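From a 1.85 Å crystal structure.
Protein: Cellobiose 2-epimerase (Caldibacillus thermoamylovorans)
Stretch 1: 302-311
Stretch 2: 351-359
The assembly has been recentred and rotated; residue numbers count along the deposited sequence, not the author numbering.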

# COMPACT_ATOMS: atom_id res chain seq x y z
N TYR A 302 -0.33 20.78 3.63
CA TYR A 302 -1.65 20.84 3.04
C TYR A 302 -1.66 20.27 1.61
O TYR A 302 -2.69 20.33 0.94
CB TYR A 302 -2.15 22.29 3.00
CG TYR A 302 -2.56 22.80 4.38
CD1 TYR A 302 -3.73 22.34 4.97
CD2 TYR A 302 -1.76 23.68 5.09
CE1 TYR A 302 -4.10 22.75 6.24
CE2 TYR A 302 -2.13 24.10 6.36
CZ TYR A 302 -3.30 23.64 6.93
OH TYR A 302 -3.70 24.00 8.18
N THR A 303 -0.57 19.65 1.18
CA THR A 303 -0.55 18.97 -0.11
C THR A 303 -1.58 17.85 -0.10
O THR A 303 -1.66 17.09 0.86
CB THR A 303 0.82 18.35 -0.38
OG1 THR A 303 1.79 19.38 -0.26
CG2 THR A 303 0.91 17.76 -1.78
N ARG A 304 -2.39 17.78 -1.16
CA ARG A 304 -3.33 16.69 -1.36
C ARG A 304 -2.67 15.59 -2.19
O ARG A 304 -2.43 15.78 -3.38
CB ARG A 304 -4.57 17.18 -2.11
CG ARG A 304 -5.61 17.91 -1.28
CD ARG A 304 -5.12 19.32 -0.90
NE ARG A 304 -6.25 20.17 -0.50
CZ ARG A 304 -6.14 21.43 -0.07
NH1 ARG A 304 -4.96 21.95 0.20
NH2 ARG A 304 -7.24 22.13 0.15
N VAL A 305 -2.31 14.49 -1.51
CA VAL A 305 -1.53 13.42 -2.11
C VAL A 305 -2.52 12.36 -2.55
O VAL A 305 -3.43 12.05 -1.78
CB VAL A 305 -0.46 12.84 -1.16
CG1 VAL A 305 0.29 11.66 -1.77
CG2 VAL A 305 0.57 13.89 -0.78
N TRP A 306 -2.32 11.78 -3.75
CA TRP A 306 -3.31 10.92 -4.37
C TRP A 306 -3.69 9.74 -3.48
O TRP A 306 -4.88 9.48 -3.23
CB TRP A 306 -2.87 10.49 -5.80
CG TRP A 306 -2.22 9.13 -5.87
CD1 TRP A 306 -2.85 7.97 -6.19
CD2 TRP A 306 -0.87 8.78 -5.54
NE1 TRP A 306 -1.97 6.93 -6.14
CE2 TRP A 306 -0.75 7.38 -5.72
CE3 TRP A 306 0.26 9.49 -5.13
CZ2 TRP A 306 0.42 6.68 -5.46
CZ3 TRP A 306 1.43 8.80 -4.91
CH2 TRP A 306 1.52 7.42 -5.08
N TRP A 307 -2.71 9.02 -2.94
CA TRP A 307 -2.99 7.79 -2.22
C TRP A 307 -3.73 8.07 -0.91
O TRP A 307 -4.54 7.25 -0.50
CB TRP A 307 -1.73 6.94 -1.98
CG TRP A 307 -0.71 7.47 -1.01
CD1 TRP A 307 0.43 8.16 -1.29
CD2 TRP A 307 -0.72 7.29 0.43
NE1 TRP A 307 1.11 8.46 -0.15
CE2 TRP A 307 0.43 7.94 0.93
CE3 TRP A 307 -1.59 6.65 1.32
CZ2 TRP A 307 0.73 7.95 2.29
CZ3 TRP A 307 -1.27 6.65 2.67
CH2 TRP A 307 -0.13 7.31 3.15
N VAL A 308 -3.44 9.24 -0.31
CA VAL A 308 -4.11 9.64 0.93
C VAL A 308 -5.61 9.80 0.70
O VAL A 308 -6.42 9.26 1.46
CB VAL A 308 -3.45 10.93 1.48
CG1 VAL A 308 -4.25 11.50 2.64
CG2 VAL A 308 -1.97 10.73 1.82
N GLN A 309 -6.00 10.38 -0.43
CA GLN A 309 -7.40 10.62 -0.71
C GLN A 309 -8.13 9.29 -0.86
O GLN A 309 -9.20 9.09 -0.29
CB GLN A 309 -7.60 11.46 -1.97
CG GLN A 309 -6.73 12.71 -2.07
CD GLN A 309 -6.82 13.62 -0.86
OE1 GLN A 309 -7.91 13.92 -0.38
NE2 GLN A 309 -5.68 13.97 -0.30
N VAL A 310 -7.57 8.35 -1.63
CA VAL A 310 -8.32 7.12 -1.87
C VAL A 310 -8.37 6.22 -0.63
O VAL A 310 -9.34 5.51 -0.43
CB VAL A 310 -7.77 6.32 -3.08
CG1 VAL A 310 -7.68 7.18 -4.33
CG2 VAL A 310 -6.45 5.63 -2.80
N GLU A 311 -7.29 6.15 0.15
CA GLU A 311 -7.32 5.41 1.41
C GLU A 311 -8.37 6.02 2.34
O GLU A 311 -9.02 5.30 3.09
CB GLU A 311 -5.97 5.33 2.11
CG GLU A 311 -4.94 4.51 1.33
CD GLU A 311 -5.29 3.08 1.01
OE1 GLU A 311 -6.11 2.52 1.77
OE2 GLU A 311 -4.77 2.53 -0.01
N GLU A 351 -3.12 9.89 -16.09
CA GLU A 351 -3.80 8.99 -15.18
C GLU A 351 -4.29 9.84 -14.01
O GLU A 351 -5.12 10.73 -14.20
CB GLU A 351 -2.81 7.85 -14.88
CG GLU A 351 -3.34 6.71 -14.02
CD GLU A 351 -2.79 6.57 -12.59
OE1 GLU A 351 -3.00 5.49 -12.02
OE2 GLU A 351 -2.22 7.52 -12.04
N TRP A 352 -3.64 9.67 -12.86
CA TRP A 352 -3.83 10.57 -11.73
C TRP A 352 -2.53 11.33 -11.47
O TRP A 352 -1.42 10.82 -11.58
CB TRP A 352 -4.26 9.77 -10.48
CG TRP A 352 -5.61 9.09 -10.53
CD1 TRP A 352 -6.31 8.61 -11.59
CD2 TRP A 352 -6.45 8.84 -9.38
NE1 TRP A 352 -7.51 8.08 -11.20
CE2 TRP A 352 -7.62 8.21 -9.84
CE3 TRP A 352 -6.33 9.12 -8.01
CZ2 TRP A 352 -8.65 7.83 -8.98
CZ3 TRP A 352 -7.35 8.74 -7.17
CH2 TRP A 352 -8.50 8.14 -7.64
N TYR A 353 -2.67 12.57 -11.04
CA TYR A 353 -1.51 13.29 -10.56
C TYR A 353 -1.03 12.72 -9.22
O TYR A 353 -1.80 12.16 -8.45
CB TYR A 353 -1.88 14.75 -10.34
CG TYR A 353 -2.37 15.48 -11.57
CD1 TYR A 353 -1.57 15.64 -12.69
CD2 TYR A 353 -3.60 16.12 -11.53
CE1 TYR A 353 -2.04 16.33 -13.80
CE2 TYR A 353 -4.07 16.84 -12.62
CZ TYR A 353 -3.27 16.97 -13.74
OH TYR A 353 -3.76 17.70 -14.77
N TRP A 354 0.27 12.88 -8.97
CA TRP A 354 0.86 12.47 -7.72
C TRP A 354 0.20 13.24 -6.57
O TRP A 354 -0.20 12.67 -5.56
CB TRP A 354 2.37 12.76 -7.77
CG TRP A 354 3.10 12.33 -6.52
CD1 TRP A 354 2.99 12.91 -5.28
CD2 TRP A 354 4.08 11.29 -6.38
NE1 TRP A 354 3.77 12.26 -4.37
CE2 TRP A 354 4.49 11.29 -5.02
CE3 TRP A 354 4.68 10.39 -7.26
CZ2 TRP A 354 5.45 10.42 -4.53
CZ3 TRP A 354 5.66 9.56 -6.78
CH2 TRP A 354 6.05 9.58 -5.44
N SER A 355 0.12 14.56 -6.74
CA SER A 355 -0.44 15.41 -5.69
C SER A 355 -0.94 16.71 -6.29
O SER A 355 -0.65 17.02 -7.45
CB SER A 355 0.55 15.62 -4.56
OG SER A 355 1.76 16.22 -5.00
N VAL A 356 -1.71 17.44 -5.48
CA VAL A 356 -2.22 18.76 -5.82
C VAL A 356 -1.83 19.73 -4.71
O VAL A 356 -1.93 19.41 -3.53
CB VAL A 356 -3.73 18.77 -6.07
CG1 VAL A 356 -4.22 20.16 -6.41
CG2 VAL A 356 -4.12 17.76 -7.14
N GLU A 357 -1.32 20.90 -5.10
CA GLU A 357 -0.97 21.96 -4.16
C GLU A 357 -2.24 22.65 -3.64
O GLU A 357 -3.33 22.46 -4.18
CB GLU A 357 -0.06 22.98 -4.84
CG GLU A 357 1.22 22.41 -5.45
CD GLU A 357 2.12 21.71 -4.46
OE1 GLU A 357 2.24 22.25 -3.34
OE2 GLU A 357 2.69 20.64 -4.77
N ALA A 358 -2.09 23.47 -2.58
CA ALA A 358 -3.21 24.17 -1.94
C ALA A 358 -3.89 25.13 -2.91
O ALA A 358 -5.09 25.37 -2.79
CB ALA A 358 -2.74 24.90 -0.72
N ASP A 359 -3.14 25.67 -3.87
CA ASP A 359 -3.70 26.56 -4.88
C ASP A 359 -4.54 25.81 -5.91
O ASP A 359 -5.09 26.45 -6.80
CB ASP A 359 -2.61 27.33 -5.62
CG ASP A 359 -1.48 26.46 -6.14
OD1 ASP A 359 -1.78 25.43 -6.77
OD2 ASP A 359 -0.30 26.78 -5.87
O HOH W 1 4.19 19.48 -2.52

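The two stretches meet along a short antiparallel bridge that opens into a cluster of tryptophans. R304 and V356 form the hydrogen-bonded pair, R304 N donating to V356 O (2.9 Å) and V356 N to R304 O (2.8 Å). Beyond V305, where the first stretch turns into a helix, W306 N still reaches W354 O (2.9 Å), so the hydrogen bonding runs on to the first helical residue.

The largest bump is W306, whose side chain lies in a hollow lined by W352, Y353 and W354. Its CB rests 3.3 Å from Y353 O, and its CD1 lies 4.1 Å from W352 CE3. The far end of the W306 indole turns its edge to the face of W354, with W306 CZ3 3.9 Å from W354 CD2 and the ring planes at 61°. The CA-to-CB bond of W354 points away, yet its ring comes back toward the first stretch and presents a face to W306. One helical turn on, V310 packs tightly against W352, V310 CG1 to W352 CZ3 at 3.3 Å.

At the other end, T303 CG2 sits against S355 CB (3.5 Å), while a water bridges T303 OG1 (3.3 Å) and E357 OE2 (2.9 Å), donating to both. R304 NH1 donates a hydrogen bond to Y302 O (2.9 Å) and lies 3.5 Å from A358 CA.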